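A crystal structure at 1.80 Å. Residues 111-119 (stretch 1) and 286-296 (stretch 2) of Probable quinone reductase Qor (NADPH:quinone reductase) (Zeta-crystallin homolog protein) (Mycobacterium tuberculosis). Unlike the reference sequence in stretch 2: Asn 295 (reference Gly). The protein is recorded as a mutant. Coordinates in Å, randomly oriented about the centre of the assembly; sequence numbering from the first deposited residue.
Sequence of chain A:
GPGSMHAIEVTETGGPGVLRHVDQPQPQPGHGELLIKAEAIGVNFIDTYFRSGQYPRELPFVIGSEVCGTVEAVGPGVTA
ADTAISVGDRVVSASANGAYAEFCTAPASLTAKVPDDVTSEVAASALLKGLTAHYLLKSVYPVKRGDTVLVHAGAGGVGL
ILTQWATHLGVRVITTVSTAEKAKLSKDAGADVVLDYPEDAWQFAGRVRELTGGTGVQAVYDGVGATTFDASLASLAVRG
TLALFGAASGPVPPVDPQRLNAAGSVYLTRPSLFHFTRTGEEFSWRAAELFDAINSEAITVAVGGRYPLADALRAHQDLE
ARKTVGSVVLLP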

# COMPACT_ATOMS: atom_id res chain seq x y z
N THR A 111 2.83 -17.75 -22.34
CA THR A 111 3.26 -19.14 -22.30
C THR A 111 4.78 -19.16 -22.41
O THR A 111 5.36 -18.45 -23.24
CB THR A 111 2.66 -19.94 -23.46
OG1 THR A 111 1.23 -19.94 -23.36
CG2 THR A 111 3.15 -21.39 -23.43
N ALA A 112 5.44 -19.98 -21.58
CA ALA A 112 6.89 -20.08 -21.62
C ALA A 112 7.32 -21.47 -22.08
O ALA A 112 6.67 -22.47 -21.74
CB ALA A 112 7.49 -19.79 -20.25
N LYS A 113 8.42 -21.53 -22.82
CA LYS A 113 9.05 -22.81 -23.13
C LYS A 113 9.65 -23.38 -21.86
O LYS A 113 10.27 -22.66 -21.09
CB LYS A 113 10.15 -22.65 -24.18
CG LYS A 113 9.64 -22.35 -25.59
CD LYS A 113 10.81 -22.08 -26.55
CE LYS A 113 10.32 -21.76 -27.96
NZ LYS A 113 11.45 -21.58 -28.93
N VAL A 114 9.48 -24.69 -21.65
CA VAL A 114 10.05 -25.36 -20.50
C VAL A 114 11.47 -25.79 -20.86
O VAL A 114 11.70 -26.32 -21.94
CB VAL A 114 9.20 -26.59 -20.11
CG1 VAL A 114 9.78 -27.28 -18.88
CG2 VAL A 114 7.75 -26.15 -19.85
N PRO A 115 12.44 -25.52 -19.97
CA PRO A 115 13.83 -25.92 -20.19
C PRO A 115 13.92 -27.45 -20.30
O PRO A 115 13.10 -28.16 -19.71
CB PRO A 115 14.54 -25.43 -18.92
CG PRO A 115 13.70 -24.29 -18.44
CD PRO A 115 12.29 -24.73 -18.73
N ASP A 116 14.90 -27.95 -21.05
CA ASP A 116 14.96 -29.39 -21.29
C ASP A 116 15.24 -30.22 -20.04
O ASP A 116 14.97 -31.42 -20.02
CB ASP A 116 15.98 -29.70 -22.38
CG ASP A 116 15.53 -29.27 -23.76
OD1 ASP A 116 14.30 -29.18 -23.99
OD2 ASP A 116 16.41 -29.04 -24.62
N ASP A 117 15.78 -29.59 -18.99
CA ASP A 117 16.10 -30.32 -17.76
C ASP A 117 15.01 -30.23 -16.69
O ASP A 117 15.20 -30.67 -15.54
CB ASP A 117 17.43 -29.83 -17.18
CG ASP A 117 17.37 -28.38 -16.74
OD1 ASP A 117 16.71 -27.56 -17.42
OD2 ASP A 117 17.98 -28.06 -15.70
N VAL A 118 13.86 -29.66 -17.05
CA VAL A 118 12.74 -29.50 -16.12
C VAL A 118 11.58 -30.40 -16.57
O VAL A 118 11.17 -30.34 -17.74
CB VAL A 118 12.27 -28.02 -16.06
CG1 VAL A 118 11.05 -27.87 -15.16
CG2 VAL A 118 13.41 -27.13 -15.57
N THR A 119 11.09 -31.25 -15.67
CA THR A 119 9.98 -32.13 -16.03
C THR A 119 8.68 -31.34 -16.13
O THR A 119 8.55 -30.23 -15.59
CB THR A 119 9.74 -33.26 -15.02
OG1 THR A 119 9.33 -32.70 -13.77
CG2 THR A 119 10.99 -34.11 -14.83
N ARG A 286 9.79 -12.41 -15.88
CA ARG A 286 9.54 -13.16 -14.65
C ARG A 286 9.74 -14.67 -14.81
O ARG A 286 10.30 -15.33 -13.94
CB ARG A 286 8.12 -12.87 -14.13
CG ARG A 286 7.84 -11.38 -13.90
CD ARG A 286 6.64 -11.16 -12.99
NE ARG A 286 6.24 -9.75 -12.95
CZ ARG A 286 6.74 -8.85 -12.12
NH1 ARG A 286 6.30 -7.59 -12.18
NH2 ARG A 286 7.66 -9.18 -11.23
N ALA A 287 9.26 -15.21 -15.93
CA ALA A 287 9.40 -16.65 -16.18
C ALA A 287 10.88 -17.03 -16.28
O ALA A 287 11.31 -18.05 -15.73
CB ALA A 287 8.65 -17.04 -17.44
N ALA A 288 11.66 -16.21 -16.97
CA ALA A 288 13.10 -16.45 -17.08
C ALA A 288 13.82 -16.38 -15.74
O ALA A 288 14.67 -17.23 -15.45
CB ALA A 288 13.72 -15.48 -18.09
N GLU A 289 13.51 -15.37 -14.91
CA GLU A 289 14.12 -15.30 -13.58
C GLU A 289 13.70 -16.50 -12.73
O GLU A 289 14.51 -17.02 -11.95
CB GLU A 289 13.80 -13.97 -12.87
CG GLU A 289 14.27 -12.72 -13.63
CD GLU A 289 14.66 -11.55 -12.72
OE1 GLU A 289 14.16 -11.46 -11.57
OE2 GLU A 289 15.47 -10.70 -13.15
N LEU A 290 12.46 -16.96 -12.88
CA LEU A 290 12.03 -18.18 -12.19
C LEU A 290 12.83 -19.42 -12.61
O LEU A 290 13.31 -20.18 -11.76
CB LEU A 290 10.53 -18.44 -12.40
CG LEU A 290 9.97 -19.76 -11.86
CD1 LEU A 290 10.08 -19.84 -10.34
CD2 LEU A 290 8.52 -19.94 -12.30
N PHE A 291 12.98 -19.63 -13.91
CA PHE A 291 13.72 -20.81 -14.37
C PHE A 291 15.21 -20.69 -14.09
O PHE A 291 15.88 -21.70 -13.87
CB PHE A 291 13.44 -21.13 -15.84
CG PHE A 291 12.09 -21.76 -16.07
CD1 PHE A 291 11.77 -22.97 -15.47
CD2 PHE A 291 11.14 -21.14 -16.87
CE1 PHE A 291 10.53 -23.55 -15.66
CE2 PHE A 291 9.89 -21.71 -17.07
CZ PHE A 291 9.59 -22.92 -16.46
N ASP A 292 15.73 -19.46 -14.07
CA ASP A 292 17.11 -19.24 -13.62
C ASP A 292 17.31 -19.70 -12.17
O ASP A 292 18.29 -20.39 -11.85
CB ASP A 292 17.50 -17.77 -13.76
CG ASP A 292 17.67 -17.33 -15.21
OD1 ASP A 292 17.59 -18.19 -16.11
OD2 ASP A 292 17.87 -16.12 -15.44
N ALA A 293 16.37 -19.34 -11.31
CA ALA A 293 16.43 -19.70 -9.89
C ALA A 293 16.30 -21.21 -9.70
O ALA A 293 17.00 -21.81 -8.88
CB ALA A 293 15.35 -18.96 -9.10
N ILE A 294 15.41 -21.84 -10.41
CA ILE A 294 15.30 -23.28 -10.35
C ILE A 294 16.60 -23.96 -10.81
O ILE A 294 17.08 -24.89 -10.23
CB ILE A 294 14.14 -23.73 -11.23
CG1 ILE A 294 12.83 -23.31 -10.62
CG2 ILE A 294 14.14 -25.24 -11.47
CD1 ILE A 294 11.65 -23.67 -11.45
N ASN A 295 17.14 -23.52 -11.94
CA ASN A 295 18.33 -24.20 -12.46
C ASN A 295 19.61 -23.93 -11.69
O ASN A 295 20.50 -24.71 -11.81
CB ASN A 295 18.56 -24.07 -13.95
CG ASN A 295 19.43 -25.24 -14.59
OD1 ASN A 295 19.77 -26.28 -13.93
ND2 ASN A 295 19.79 -25.06 -15.86
N SER A 296 19.66 -22.85 -10.92
CA SER A 296 20.82 -22.68 -10.05
C SER A 296 20.60 -23.33 -8.68
O SER A 296 21.50 -23.32 -7.83
CB SER A 296 21.14 -21.19 -9.87
OG SER A 296 20.14 -20.53 -9.10

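A strand that includes Ala 112 and Lys 113 leads into a loop, and residues 286-295 lie in a helix that begins earlier in the chain. The strand and helix axes run in broadly the same direction, 39° apart, and approach to 9.6 Å. The two stretches stay in register beyond the strand: Ala 112 CA lies 6.9 Å from Ala 287 CA, Pro 115 CA 7.7 Å from Phe 291 CA, and Asp 117 CA 8.4 Å from Asn 295 CA. A type I turn from Pro 115 to Val 118, closed by a hydrogen bond from Val 118 N to Pro 115 O (3.1 Å), shapes the loop.

No hydrogen bond joins the stretches, and the contact is mainly apolar. Phe 291 is its centre. Pro 115 CD sits over one face of the ring, 3.7 Å from the centroid of Phe 291 and 12° off the normal, a CH-pi arrangement. Ala 112 CB meets the ring edge at Phe 291 CE2 (4.4 Å), while Val 118 CG1 approaches Phe 291 CE1 obliquely (4.4 Å). One turn earlier, the side chains of Ala 112 and Ala 287 meet, CB to CB, at 4.1 Å. At the far end, Asp 117 OD2 and OD1 of Asn 295, a reference glycine, are 3.1 Å apart, but as modelled both are acceptors.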